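Local coordinates for CDGSH iron-sulfur domain-containing protein 3, mitochondrial (Homo sapiens, PDB 6AVJ), which binds two [2Fe-2S] clusters, can pass them to the ferredoxins FDX1 and FDX2, and contributes to mitochondrial iron homeostasis, at residues Val6-Pro11 with Leu62-Ala67; Lys13-Ala18 with Gln55-Val60; Tyr22-Cys27 with Ser48-Lys53. The protein carries 2 engineered substitutions. One frame throughout, in Å; residues are numbered along the deposited sequence.

Contact 1 (Val6-Pro11 with Leu62-Ala67); sequences VALKTP and LCTCKA. With FES (Fe2/s2 (inorganic) cluster), chain E.
Thr64 meets the backbone of Val6-Pro11 with both of its oxygens. Its carbonyl O is gripped by two successive N-H groups, Ala7 N at 3.1 Å and, weakly, Leu8 N at 3.4 Å. Its hydroxyl OG1 donates to Thr10 O over 2.8 Å, reaching that carbonyl from well above its plane (68° out of it). A chi1 of 56° places OG1 between the backbone N and the carbonyl carbon, on the side where Thr10 O lies. Apolar contacts are few: Leu8 CD1 lies 4.0 Å from Thr64 CG2 and Val6 CG1 4.3 Å from Cys65 CB. An alanine in place of Thr64 would probably leave Thr10 O without its hydroxyl partner and open a small gap beside Leu8 CD1. Lys66 NZ donates in plane to a lone pair of Cys63 O and also bonds to Cys25 O and Gln33 OE1. At the cluster, Cys63 SG (2.3 Å) and Cys65 SG (2.4 Å) bind the same iron, FE2, and Pro11 CB sits 3.9 Å from the bridging sulfide S1. Cys63-Cys65 is the Cys-X-Cys half of the second CDGSH-type [2Fe-2S] site, which Cys74 and the engineered Cys78 complete.

Contact 2 (Lys13-Ala18 with Gln55-Val60); sequences KVELVA and QETRMV
Val60 pushes its CG2 into the angle between two side chains of strand 13-16, 3.6 Å from Val14 CG2 and 3.7 Å from Leu16 CG. A chi1 of -57° sets CG1 of Val60 anti to the carbonyl carbon, which leaves CG2 between the backbone N and that carbon, turned to Val14 and Leu16. Val60 and Leu16 cross at about a right angle, and Leu16 CD1 spans both methyls of Val60. Leu16 is buried, with Ala54 also against it, while Pro34 packs on Val14 and Tyr73 on Val60. The backbones behind this patch run antiparallel. Val14 and Val60 exchange two N-H...O bonds as a hydrogen-bonded pair, Leu16 and Arg58 do the same, and Glu15 faces Met59 between them as a non-hydrogen-bonded pair. Lys13 CA adds a CA-H...O contact to Val60 O at 3.2 Å. Strand 12-16 precedes the first cluster site in sequence yet pairs with strand 58-62, which leads into the second, consistent with the strand-exchanged beta-cap of NEET proteins, here built within a single chain. On the face carrying Glu15 and Met59, the Met59 thioether folds back on the other strand: SD comes within 3.4 Å of Glu15 CB, and a chi3 of -56° turns CE in to 3.7 Å from Val14 C. Farther along, beyond the regular strands, Thr57 replaces the backbone as acceptor; its OG1 takes Ala18 N at 2.9 Å in a nearly straight bond (176° at the hydrogen), and Ala18 CB lies beside the same oxygen. Arg58 NH1 makes a salt bridge along its own segment to Glu56 OE2, 3.1 Å away, meeting it from above the carboxylate plane.

Contact 3 (Tyr22-Cys27 with Ser48-Lys53); sequences YRWCVC and SPLKFK. With FES (Fe2/s2 (inorganic) cluster), chain D.
Val26 and Pro49 approach the same bridging sulfide from the two segments: Val26 N lies 3.4 Å and Pro49 CA 3.9 Å from S1 of the cluster. Cys25 SG and Cys27 SG, on either side of Val26 in sequence, both bind FE2. Cys25 SG is anti to its backbone N, chi1 170°, whereas Cys27 SG stands between the backbone N and the carbonyl carbon, chi1 73°, and these different turns bring both sulfurs to one iron. Cys36 and the engineered Cys40 supply the remaining ligand positions, and Pro49 packs against both. One step out, Val26 CG2 meets Ser48 O at 3.4 Å, its CG1 covers Leu50 CB, and Pro49 CB touches Trp24 O. These residues hang from an antiparallel strand pair of this NEET-fold chain: strand 21-24 leads into the Cys25-Cys27 loop, and strand 50-53 leads away from the cluster after Pro49. Tyr22 with Phe52 and Trp24 with Leu50 are hydrogen-bonded pairs; the Tyr22 N to Phe52 O bond is 2.7 Å long and nearly straight. On the face of the aromatic residues, Tyr22 CB lies over the Phe52 ring in a CH-pi contact, 3.8 Å from its centroid, while the two rings, planes 25° apart, are slid so far that they barely overlap. Trp24 CB comes to the edge of the Phe52 ring, and Leu50 CB in turn reaches the edge of the indole, 3.9 Å from Trp24 CE3. Arg23 and Lys51 lie side by side on the other face, pointing the same way, with Lys51 CD over the guanidinium, 3.5 Å from Arg23 NH2, although their like-charged ends, Arg23 NH2 and Lys51 NZ, are 4.5 Å apart. Tyr22 OH extends to Val17 N, and Leu16 packs on both Tyr22 and Phe52.

In the fold
The centre of contact 1 lies about 6 Å from the centre of the chain, and the contact is partly buried, joining two loops; contacts 2 and 3 are surface contacts, each built on its own antiparallel strand pair. Contacts 1 and 3 each hold the Cys-X-Cys pair of one cluster, whereas contact 2 holds no cluster ligand; its buried side is aliphatic and its rim polar, and the Lys13 side chain is about 10 Å from a cluster. Trp24 NE1 of contact 3 bonds to Cys63 O of contact 1, tying the cluster sites together. Contact 2 shares strand 58-62 with contact 1, where Leu62 packs on Val14, and meets contact 3 where strand 12-16 packs on strands 21-24 and 50-53. Along the chain the three are nested, contact 3 innermost.

Contact 1 (Val6-Pro11 with Leu62-Ala67)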
ATOM      1  N   VAL A   6       2.891   1.746  -8.802  1.00 13.33           N
ATOM      2  CA  VAL A   6       2.340   2.876  -8.055  1.00 15.69           C
ATOM      3  C   VAL A   6       0.814   2.842  -8.203  1.00 16.67           C
ATOM      4  O   VAL A   6       0.286   2.960  -9.317  1.00 15.49           O
ATOM      5  CB  VAL A   6       2.926   4.202  -8.585  1.00 11.60           C
ATOM      6  CG1 VAL A   6       2.221   5.392  -7.976  1.00 16.01           C
ATOM      7  CG2 VAL A   6       4.410   4.277  -8.380  1.00 12.62           C
ATOM      8  N   ALA A   7       0.097   2.641  -7.090  1.00 13.17           N
ATOM      9  CA  ALA A   7      -1.371   2.609  -7.169  1.00 13.53           C
ATOM     10  C   ALA A   7      -1.969   4.006  -7.160  1.00 19.32           C
ATOM     11  O   ALA A   7      -2.934   4.286  -7.884  1.00 17.55           O
ATOM     12  CB  ALA A   7      -1.955   1.792  -6.006  1.00 15.85           C
ATOM     13  N   LEU A   8      -1.453   4.872  -6.300  1.00 18.50           N
ATOM     14  CA  LEU A   8      -1.911   6.246  -6.203  1.00 16.63           C
ATOM     15  C   LEU A   8      -0.720   7.035  -5.729  1.00 13.67           C
ATOM     16  O   LEU A   8       0.299   6.458  -5.333  1.00 12.75           O
ATOM     17  CB  LEU A   8      -3.111   6.397  -5.220  1.00 14.70           C
ATOM     18  CG  LEU A   8      -4.350   5.577  -5.557  1.00 21.49           C
ATOM     19  CD1 LEU A   8      -5.229   5.305  -4.351  1.00 25.87           C
ATOM     20  CD2 LEU A   8      -5.133   6.324  -6.674  1.00 25.74           C
ATOM     21  N   LYS A   9      -0.876   8.361  -5.709  1.00 11.36           N
ATOM     22  CA  LYS A   9       0.200   9.271  -5.354  1.00 13.83           C
ATOM     23  C   LYS A   9      -0.083  10.053  -4.093  1.00 13.24           C
ATOM     24  O   LYS A   9       0.681  10.953  -3.760  1.00 15.39           O
ATOM     25  CB  LYS A   9       0.479  10.255  -6.491  1.00 20.72           C
ATOM     26  CG  LYS A   9       1.119   9.615  -7.691  1.00 24.04           C
ATOM     27  CD  LYS A   9       1.414  10.737  -8.703  1.00 27.07           C
ATOM     28  CE  LYS A   9       1.636  10.168 -10.032  1.00 27.75           C
ATOM     29  NZ  LYS A   9       1.726  11.264 -11.076  1.00 35.85           N
ATOM     30  N   THR A  10      -1.151   9.726  -3.376  1.00 13.20           N
ATOM     31  CA  THR A  10      -1.417  10.314  -2.061  1.00 15.78           C
ATOM     32  C   THR A  10      -1.899   9.185  -1.163  1.00 14.71           C
ATOM     33  O   THR A  10      -2.664   8.317  -1.627  1.00 11.36           O
ATOM     34  CB  THR A  10      -2.501  11.409  -2.121  1.00 21.70           C
ATOM     35  OG1 THR A  10      -3.706  10.839  -2.615  1.00 26.00           O
ATOM     36  CG2 THR A  10      -2.126  12.451  -3.082  1.00 22.55           C
ATOM     37  N   PRO A  11      -1.505   9.196   0.114  1.00 13.02           N
ATOM     38  CA  PRO A  11      -1.870   8.104   1.027  1.00 14.33           C
ATOM     39  C   PRO A  11      -3.357   8.120   1.316  1.00 14.26           C
ATOM     40  O   PRO A  11      -4.034   9.105   1.059  1.00 14.26           O
ATOM     41  CB  PRO A  11      -1.056   8.418   2.303  1.00 13.90           C
ATOM     42  CG  PRO A  11      -0.840   9.907   2.260  1.00 12.24           C
ATOM     43  CD  PRO A  11      -0.660  10.218   0.766  1.00 11.83           C
ATOM     44  N   LEU A  62      -1.939   5.132   5.287  1.00 12.61           N
ATOM     45  CA  LEU A  62      -1.307   3.970   4.657  1.00 12.19           C
ATOM     46  C   LEU A  62      -0.821   4.285   3.245  1.00 11.35           C
ATOM     47  O   LEU A  62      -1.470   5.001   2.488  1.00 10.93           O
ATOM     48  CB  LEU A  62      -2.268   2.770   4.632  1.00  9.30           C
ATOM     49  CG  LEU A  62      -2.629   2.271   6.063  1.00  9.04           C
ATOM     50  CD1 LEU A  62      -3.564   1.118   6.088  1.00 10.71           C
ATOM     51  CD2 LEU A  62      -1.404   2.050   6.930  1.00 13.91           C
ATOM     52  N   CYS A  63       0.308   3.690   2.881  1.00 10.24           N
ATOM     53  CA  CYS A  63       0.987   4.039   1.644  1.00  9.05           C
ATOM     54  C   CYS A  63       0.290   3.394   0.450  1.00  8.49           C
ATOM     55  O   CYS A  63      -0.043   2.186   0.465  1.00  9.00           O
ATOM     56  CB  CYS A  63       2.451   3.583   1.732  1.00  8.37           C
ATOM     57  SG  CYS A  63       3.371   3.751   0.204  1.00  7.89           S
ATOM     58  N   THR A  64       0.069   4.209  -0.575  1.00  7.90           N
ATOM     59  CA  THR A  64      -0.505   3.793  -1.847  1.00 13.65           C
ATOM     60  C   THR A  64       0.500   3.845  -2.998  1.00 13.47           C
ATOM     61  O   THR A  64       0.321   3.128  -3.988  1.00 12.04           O
ATOM     62  CB  THR A  64      -1.689   4.700  -2.214  1.00 11.26           C
ATOM     63  OG1 THR A  64      -1.213   6.055  -2.224  1.00 11.15           O
ATOM     64  CG2 THR A  64      -2.848   4.577  -1.231  1.00 10.52           C
ATOM     65  N   CYS A  65       1.522   4.699  -2.916  1.00  9.76           N
ATOM     66  CA  CYS A  65       2.562   4.722  -3.974  1.00  9.85           C
ATOM     67  C   CYS A  65       3.461   3.498  -3.949  1.00 10.36           C
ATOM     68  O   CYS A  65       4.146   3.220  -4.954  1.00  9.90           O
ATOM     69  CB  CYS A  65       3.420   5.968  -3.863  1.00  8.85           C
ATOM     70  SG  CYS A  65       4.618   5.953  -2.433  1.00  9.41           S
ATOM     71  N   LYS A  66       3.422   2.744  -2.846  1.00 10.41           N
ATOM     72  CA  LYS A  66       4.128   1.515  -2.529  1.00 10.27           C
ATOM     73  C   LYS A  66       5.640   1.697  -2.409  1.00 15.76           C
ATOM     74  O   LYS A  66       6.363   0.702  -2.277  1.00 13.14           O
ATOM     75  CB  LYS A  66       3.804   0.381  -3.519  1.00 10.99           C
ATOM     76  CG  LYS A  66       2.276   0.139  -3.723  1.00 12.79           C
ATOM     77  CD  LYS A  66       1.519   0.101  -2.398  1.00 10.89           C
ATOM     78  CE  LYS A  66       0.027  -0.119  -2.587  1.00 10.84           C
ATOM     79  NZ  LYS A  66      -0.697  -0.011  -1.257  1.00  8.16           N
ATOM     80  N   ALA A  67       6.127   2.920  -2.330  1.00 10.04           N
ATOM     81  CA  ALA A  67       7.553   3.165  -2.181  1.00 13.33           C
ATOM     82  C   ALA A  67       7.977   3.569  -0.766  1.00 12.45           C
ATOM     83  O   ALA A  67       9.152   3.896  -0.565  1.00  9.60           O
ATOM     84  CB  ALA A  67       7.986   4.255  -3.163  1.00 11.04           C
TER
HETATM   85 FE1  FES E 202       3.139   8.318   1.113  1.00 10.84          FE
HETATM   86 FE2  FES E 202       3.620   5.971  -0.284  1.00 10.85          FE
HETATM   87  S1  FES E 202       1.740   7.155  -0.173  1.00 10.82           S
HETATM   88  S2  FES E 202       4.972   7.090   1.058  1.00 10.04           S

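Contact 2 (Lys13-Ala18 with Gln55-Val60)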
ATOM      1  N   LYS A  13      -6.053   7.774   4.432  1.00 14.15           N
ATOM      2  CA  LYS A  13      -6.214   7.769   5.879  1.00 15.70           C
ATOM      3  C   LYS A  13      -7.250   6.730   6.246  1.00 14.30           C
ATOM      4  O   LYS A  13      -8.307   6.666   5.621  1.00 17.26           O
ATOM      5  CB  LYS A  13      -6.653   9.152   6.380  1.00 21.33           C
ATOM      6  CG  LYS A  13      -5.680  10.250   6.111  1.00 22.24           C
ATOM      7  CD  LYS A  13      -5.965  11.473   6.978  1.00 32.32           C
ATOM      8  CE  LYS A  13      -5.180  12.711   6.513  1.00 47.67           C
ATOM      9  NZ  LYS A  13      -5.870  13.508   5.418  1.00 52.14           N
ATOM     10  N   VAL A  14      -6.955   5.914   7.263  1.00 13.52           N
ATOM     11  CA  VAL A  14      -7.865   4.853   7.682  1.00 11.01           C
ATOM     12  C   VAL A  14      -7.897   4.831   9.207  1.00 13.21           C
ATOM     13  O   VAL A  14      -6.871   5.028   9.884  1.00 10.59           O
ATOM     14  CB  VAL A  14      -7.463   3.456   7.136  1.00 19.06           C
ATOM     15  CG1 VAL A  14      -7.379   3.437   5.662  1.00 20.52           C
ATOM     16  CG2 VAL A  14      -6.168   3.067   7.636  1.00 22.07           C
ATOM     17  N   GLU A  15      -9.081   4.578   9.741  1.00 14.54           N
ATOM     18  CA  GLU A  15      -9.233   4.391  11.184  1.00 12.35           C
ATOM     19  C   GLU A  15      -8.946   2.922  11.459  1.00 16.46           C
ATOM     20  O   GLU A  15      -9.773   2.057  11.153  1.00 22.12           O
ATOM     21  CB  GLU A  15     -10.628   4.806  11.658  1.00 15.31           C
ATOM     22  CG  GLU A  15     -10.710   4.640  13.162  1.00 16.43           C
ATOM     23  CD  GLU A  15     -11.991   5.173  13.780  1.00 26.22           C
ATOM     24  OE1 GLU A  15     -12.598   6.093  13.228  1.00 26.08           O
ATOM     25  OE2 GLU A  15     -12.343   4.665  14.844  1.00 26.31           O
ATOM     26  N   LEU A  16      -7.769   2.635  12.002  1.00 13.47           N
ATOM     27  CA  LEU A  16      -7.458   1.283  12.498  1.00 15.13           C
ATOM     28  C   LEU A  16      -8.147   1.001  13.825  1.00 13.73           C
ATOM     29  O   LEU A  16      -8.257   1.886  14.667  1.00 17.25           O
ATOM     30  CB  LEU A  16      -5.968   1.097  12.714  1.00 15.13           C
ATOM     31  CG  LEU A  16      -5.088   1.301  11.487  1.00 16.89           C
ATOM     32  CD1 LEU A  16      -3.608   0.976  11.835  1.00 23.02           C
ATOM     33  CD2 LEU A  16      -5.572   0.534  10.343  1.00 18.04           C
ATOM     34  N   VAL A  17      -8.573  -0.247  14.006  1.00 15.06           N
ATOM     35  CA  VAL A  17      -9.307  -0.723  15.191  1.00 13.29           C
ATOM     36  C   VAL A  17      -8.406  -1.700  15.939  1.00 15.65           C
ATOM     37  O   VAL A  17      -7.931  -2.688  15.348  1.00 16.31           O
ATOM     38  CB  VAL A  17     -10.628  -1.390  14.784  1.00 17.55           C
ATOM     39  CG1 VAL A  17     -11.269  -2.126  16.012  1.00 16.59           C
ATOM     40  CG2 VAL A  17     -11.583  -0.360  14.163  1.00 20.25           C
ATOM     41  N   ALA A  18      -8.098  -1.378  17.193  1.00 11.81           N
ATOM     42  CA  ALA A  18      -7.250  -2.208  18.041  1.00 14.10           C
ATOM     43  C   ALA A  18      -7.738  -3.654  18.021  1.00 12.99           C
ATOM     44  O   ALA A  18      -8.933  -3.926  18.194  1.00 14.03           O
ATOM     45  CB  ALA A  18      -7.237  -1.660  19.488  1.00 14.51           C
ATOM     46  N   GLN A  55      -2.454  -2.364  16.985  1.00 17.22           N
ATOM     47  CA  GLN A  55      -2.286  -2.421  18.429  1.00 22.25           C
ATOM     48  C   GLN A  55      -3.120  -1.377  19.151  1.00 23.55           C
ATOM     49  O   GLN A  55      -3.393  -1.547  20.342  1.00 23.14           O
ATOM     50  CB  GLN A  55      -0.809  -2.245  18.796  1.00 25.13           C
ATOM     51  CG  GLN A  55       0.137  -3.281  18.140  1.00 35.41           C
ATOM     52  CD  GLN A  55      -0.060  -4.687  18.663  1.00 38.43           C
ATOM     53  OE1 GLN A  55       0.364  -5.011  19.773  1.00 40.62           O
ATOM     54  NE2 GLN A  55      -0.688  -5.542  17.856  1.00 35.94           N
ATOM     55  N   GLU A  56      -3.541  -0.316  18.460  1.00 17.24           N
ATOM     56  CA  GLU A  56      -4.325   0.746  19.074  1.00 20.21           C
ATOM     57  C   GLU A  56      -5.316   1.305  18.053  1.00 18.66           C
ATOM     58  O   GLU A  56      -5.128   1.175  16.845  1.00 14.51           O
ATOM     59  CB  GLU A  56      -3.409   1.822  19.675  1.00 25.21           C
ATOM     60  CG  GLU A  56      -2.331   2.309  18.814  1.00 31.82           C
ATOM     61  CD  GLU A  56      -1.376   3.293  19.527  1.00 40.58           C
ATOM     62  OE1 GLU A  56      -1.202   3.217  20.767  1.00 49.33           O
ATOM     63  OE2 GLU A  56      -0.793   4.143  18.828  1.00 47.23           O
ATOM     64  N   THR A  57      -6.426   1.836  18.551  1.00 17.14           N
ATOM     65  CA  THR A  57      -7.418   2.470  17.690  1.00 16.89           C
ATOM     66  C   THR A  57      -6.956   3.896  17.418  1.00 14.21           C
ATOM     67  O   THR A  57      -6.760   4.670  18.346  1.00 11.86           O
ATOM     68  CB  THR A  57      -8.815   2.419  18.319  1.00 18.13           C
ATOM     69  OG1 THR A  57      -9.252   1.049  18.384  1.00 15.36           O
ATOM     70  CG2 THR A  57      -9.850   3.262  17.465  1.00 15.07           C
ATOM     71  N   ARG A  58      -6.723   4.224  16.147  1.00 12.68           N
ATOM     72  CA  ARG A  58      -6.218   5.542  15.773  1.00 15.65           C
ATOM     73  C   ARG A  58      -6.324   5.700  14.255  1.00 14.29           C
ATOM     74  O   ARG A  58      -6.435   4.719  13.522  1.00 12.27           O
ATOM     75  CB  ARG A  58      -4.772   5.762  16.241  1.00 17.11           C
ATOM     76  CG  ARG A  58      -3.719   4.843  15.624  1.00 20.40           C
ATOM     77  CD  ARG A  58      -2.297   5.215  16.042  1.00 27.85           C
ATOM     78  NE  ARG A  58      -2.034   6.654  15.913  1.00 37.54           N
ATOM     79  CZ  ARG A  58      -1.835   7.475  16.952  1.00 38.70           C
ATOM     80  NH1 ARG A  58      -1.877   7.024  18.207  1.00 45.04           N
ATOM     81  NH2 ARG A  58      -1.607   8.770  16.730  1.00 34.53           N
ATOM     82  N   MET A  59      -6.293   6.945  13.803  1.00 11.49           N
ATOM     83  CA  MET A  59      -6.204   7.272  12.376  1.00 11.06           C
ATOM     84  C   MET A  59      -4.739   7.135  11.926  1.00 12.57           C
ATOM     85  O   MET A  59      -3.841   7.658  12.585  1.00 16.42           O
ATOM     86  CB  MET A  59      -6.650   8.709  12.129  1.00 19.12           C
ATOM     87  CG  MET A  59      -8.073   9.008  12.558  1.00 20.45           C
ATOM     88  SD  MET A  59      -9.271   7.967  11.700  1.00 23.83           S
ATOM     89  CE  MET A  59      -8.842   8.352   9.959  1.00 17.10           C
ATOM     90  N   VAL A  60      -4.490   6.420  10.836  1.00 12.44           N
ATOM     91  CA  VAL A  60      -3.149   6.339  10.269  1.00 13.90           C
ATOM     92  C   VAL A  60      -3.254   6.678   8.786  1.00 16.53           C
ATOM     93  O   VAL A  60      -4.336   6.716   8.213  1.00 14.61           O
ATOM     94  CB  VAL A  60      -2.505   4.961  10.437  1.00 11.69           C
ATOM     95  CG1 VAL A  60      -2.446   4.577  11.918  1.00 13.43           C
ATOM     96  CG2 VAL A  60      -3.269   3.944   9.636  1.00 12.91           C
TER

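Contact 3 (Tyr22-Cys27 with Ser48-Lys53)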
ATOM      1  N   TYR A  22      -5.199  -6.591   9.508  1.00 14.05           N
ATOM      2  CA  TYR A  22      -5.257  -5.902   8.232  1.00 11.80           C
ATOM      3  C   TYR A  22      -4.219  -6.518   7.305  1.00 11.33           C
ATOM      4  O   TYR A  22      -3.227  -7.098   7.771  1.00 13.21           O
ATOM      5  CB  TYR A  22      -4.991  -4.391   8.394  1.00 14.23           C
ATOM      6  CG  TYR A  22      -6.023  -3.664   9.249  1.00 13.04           C
ATOM      7  CD1 TYR A  22      -5.901  -3.603  10.641  1.00 11.69           C
ATOM      8  CD2 TYR A  22      -7.153  -3.105   8.671  1.00 14.90           C
ATOM      9  CE1 TYR A  22      -6.873  -2.973  11.428  1.00 14.98           C
ATOM     10  CE2 TYR A  22      -8.126  -2.443   9.462  1.00 17.22           C
ATOM     11  CZ  TYR A  22      -7.969  -2.386  10.830  1.00 16.13           C
ATOM     12  OH  TYR A  22      -8.933  -1.758  11.598  1.00 14.39           O
ATOM     13  N   ARG A  23      -4.440  -6.343   5.988  1.00 11.50           N
ATOM     14  CA  ARG A  23      -3.549  -6.879   4.934  1.00 11.04           C
ATOM     15  C   ARG A  23      -3.254  -5.762   3.941  1.00  9.03           C
ATOM     16  O   ARG A  23      -4.092  -5.428   3.098  1.00 11.28           O
ATOM     17  CB  ARG A  23      -4.158  -8.086   4.247  1.00 13.49           C
ATOM     18  CG  ARG A  23      -4.198  -9.343   5.173  1.00 18.94           C
ATOM     19  CD  ARG A  23      -4.976 -10.484   4.589  1.00 20.57           C
ATOM     20  NE  ARG A  23      -4.867 -11.669   5.451  1.00 24.63           N
ATOM     21  CZ  ARG A  23      -5.563 -11.858   6.572  1.00 26.27           C
ATOM     22  NH1 ARG A  23      -6.449 -10.957   6.982  1.00 22.03           N
ATOM     23  NH2 ARG A  23      -5.387 -12.962   7.294  1.00 32.79           N
ATOM     24  N   TRP A  24      -2.097  -5.142   4.097  1.00  8.91           N
ATOM     25  CA  TRP A  24      -1.744  -3.992   3.272  1.00 11.22           C
ATOM     26  C   TRP A  24      -1.328  -4.433   1.873  1.00 10.70           C
ATOM     27  O   TRP A  24      -0.537  -5.360   1.716  1.00  9.79           O
ATOM     28  CB  TRP A  24      -0.598  -3.229   3.890  1.00  8.48           C
ATOM     29  CG  TRP A  24      -0.075  -2.047   3.074  1.00  6.75           C
ATOM     30  CD1 TRP A  24      -0.747  -0.915   2.791  1.00 10.40           C
ATOM     31  CD2 TRP A  24       1.234  -1.885   2.529  1.00  8.55           C
ATOM     32  NE1 TRP A  24       0.049  -0.043   2.096  1.00  9.73           N
ATOM     33  CE2 TRP A  24       1.284  -0.618   1.935  1.00  8.99           C
ATOM     34  CE3 TRP A  24       2.393  -2.666   2.534  1.00  8.97           C
ATOM     35  CZ2 TRP A  24       2.434  -0.155   1.263  1.00 10.77           C
ATOM     36  CZ3 TRP A  24       3.517  -2.206   1.911  1.00 12.38           C
ATOM     37  CH2 TRP A  24       3.533  -0.963   1.267  1.00 10.29           C
ATOM     38  N   CYS A  25      -1.813  -3.742   0.855  1.00 10.85           N
ATOM     39  CA  CYS A  25      -1.440  -4.154  -0.491  1.00  9.14           C
ATOM     40  C   CYS A  25      -0.001  -3.715  -0.761  1.00 11.31           C
ATOM     41  O   CYS A  25       0.321  -2.519  -0.727  1.00  9.39           O
ATOM     42  CB  CYS A  25      -2.419  -3.595  -1.531  1.00 13.28           C
ATOM     43  SG  CYS A  25      -1.867  -3.810  -3.243  1.00  9.56           S
ATOM     44  N   VAL A  26       0.869  -4.689  -1.023  1.00  9.22           N
ATOM     45  CA  VAL A  26       2.257  -4.364  -1.338  1.00 10.70           C
ATOM     46  C   VAL A  26       2.489  -4.211  -2.837  1.00 10.82           C
ATOM     47  O   VAL A  26       3.515  -3.631  -3.237  1.00 10.99           O
ATOM     48  CB  VAL A  26       3.216  -5.439  -0.795  1.00 12.35           C
ATOM     49  CG1 VAL A  26       2.939  -5.757   0.667  1.00 13.42           C
ATOM     50  CG2 VAL A  26       3.156  -6.710  -1.654  1.00 12.14           C
ATOM     51  N   CYS A  27       1.617  -4.771  -3.672  1.00  9.72           N
ATOM     52  CA  CYS A  27       1.894  -4.923  -5.099  1.00 12.34           C
ATOM     53  C   CYS A  27       1.403  -3.755  -5.955  1.00 12.95           C
ATOM     54  O   CYS A  27       1.843  -3.625  -7.113  1.00 12.26           O
ATOM     55  CB  CYS A  27       1.291  -6.247  -5.630  1.00 14.36           C
ATOM     56  SG  CYS A  27      -0.561  -6.185  -5.786  1.00 11.45           S
ATOM     57  N   SER A  48       2.644 -10.976  -1.922  1.00 13.47           N
ATOM     58  CA  SER A  48       1.539 -11.256  -1.027  1.00 12.06           C
ATOM     59  C   SER A  48       1.457 -10.130   0.005  1.00 13.29           C
ATOM     60  O   SER A  48       2.447  -9.434   0.225  1.00 11.07           O
ATOM     61  CB  SER A  48       1.696 -12.629  -0.351  1.00 18.83           C
ATOM     62  OG  SER A  48       2.820 -12.610   0.453  1.00 28.06           O
ATOM     63  N   PRO A  49       0.282  -9.878   0.585  1.00 12.97           N
ATOM     64  CA  PRO A  49       0.087  -8.637   1.354  1.00 13.04           C
ATOM     65  C   PRO A  49       0.821  -8.684   2.690  1.00  9.11           C
ATOM     66  O   PRO A  49       1.156  -9.756   3.211  1.00 13.34           O
ATOM     67  CB  PRO A  49      -1.433  -8.583   1.549  1.00 14.92           C
ATOM     68  CG  PRO A  49      -1.829 -10.004   1.595  1.00 16.11           C
ATOM     69  CD  PRO A  49      -0.965 -10.641   0.502  1.00 16.41           C
ATOM     70  N   LEU A  50       1.136  -7.502   3.198  1.00 10.92           N
ATOM     71  CA  LEU A  50       1.803  -7.355   4.493  1.00 11.18           C
ATOM     72  C   LEU A  50       0.734  -7.426   5.576  1.00 10.26           C
ATOM     73  O   LEU A  50      -0.025  -6.479   5.797  1.00 10.13           O
ATOM     74  CB  LEU A  50       2.608  -6.053   4.537  1.00 12.76           C
ATOM     75  CG  LEU A  50       3.423  -5.815   5.837  1.00 14.82           C
ATOM     76  CD1 LEU A  50       4.593  -6.734   5.825  1.00 22.14           C
ATOM     77  CD2 LEU A  50       3.966  -4.369   5.909  1.00 19.93           C
ATOM     78  N   LYS A  51       0.643  -8.572   6.244  1.00 11.25           N
ATOM     79  CA  LYS A  51      -0.374  -8.749   7.277  1.00 13.68           C
ATOM     80  C   LYS A  51       0.091  -8.075   8.565  1.00 14.34           C
ATOM     81  O   LYS A  51       1.250  -8.235   8.980  1.00 14.33           O
ATOM     82  CB  LYS A  51      -0.672 -10.237   7.504  1.00 17.89           C
ATOM     83  CG  LYS A  51      -1.877 -10.509   8.431  1.00 19.65           C
ATOM     84  CD  LYS A  51      -2.287 -12.007   8.491  1.00 24.66           C
ATOM     85  CE  LYS A  51      -1.208 -12.809   9.146  1.00 30.87           C
ATOM     86  NZ  LYS A  51      -1.637 -14.232   9.344  1.00 38.59           N
ATOM     87  N   PHE A  52      -0.799  -7.292   9.185  1.00 12.17           N
ATOM     88  CA  PHE A  52      -0.482  -6.654  10.464  1.00 11.21           C
ATOM     89  C   PHE A  52      -1.735  -6.529  11.320  1.00 14.42           C
ATOM     90  O   PHE A  52      -2.860  -6.462  10.825  1.00 15.09           O
ATOM     91  CB  PHE A  52       0.197  -5.277  10.337  1.00 15.58           C
ATOM     92  CG  PHE A  52      -0.676  -4.182   9.754  1.00 13.27           C
ATOM     93  CD1 PHE A  52      -0.910  -4.123   8.386  1.00 13.31           C
ATOM     94  CD2 PHE A  52      -1.259  -3.212  10.568  1.00 16.50           C
ATOM     95  CE1 PHE A  52      -1.681  -3.111   7.835  1.00 13.70           C
ATOM     96  CE2 PHE A  52      -2.070  -2.211  10.005  1.00 12.04           C
ATOM     97  CZ  PHE A  52      -2.257  -2.156   8.665  1.00 12.20           C
ATOM     98  N   LYS A  53      -1.529  -6.511  12.623  1.00 14.81           N
ATOM     99  CA  LYS A  53      -2.639  -6.428  13.571  1.00 18.02           C
ATOM    100  C   LYS A  53      -2.497  -5.101  14.285  1.00 16.36           C
ATOM    101  O   LYS A  53      -1.431  -4.804  14.831  1.00 19.41           O
ATOM    102  CB  LYS A  53      -2.626  -7.565  14.595  1.00 23.03           C
ATOM    103  CG  LYS A  53      -3.781  -7.440  15.643  1.00 25.30           C
ATOM    104  CD  LYS A  53      -3.880  -8.614  16.637  1.00 26.96           C
ATOM    105  CE  LYS A  53      -4.430  -9.866  15.992  1.00 30.77           C
ATOM    106  NZ  LYS A  53      -4.810 -10.850  17.038  1.00 41.33           N
TER
HETATM  107 FE1  FES D 201      -2.794  -8.355  -2.569  1.00 13.79          FE
HETATM  108 FE2  FES D 201      -1.773  -6.117  -3.689  1.00 13.51          FE
HETATM  109  S1  FES D 201      -0.817  -7.357  -2.166  1.00 12.13           S
HETATM  110  S2  FES D 201      -3.741  -7.022  -4.060  1.00 11.52           S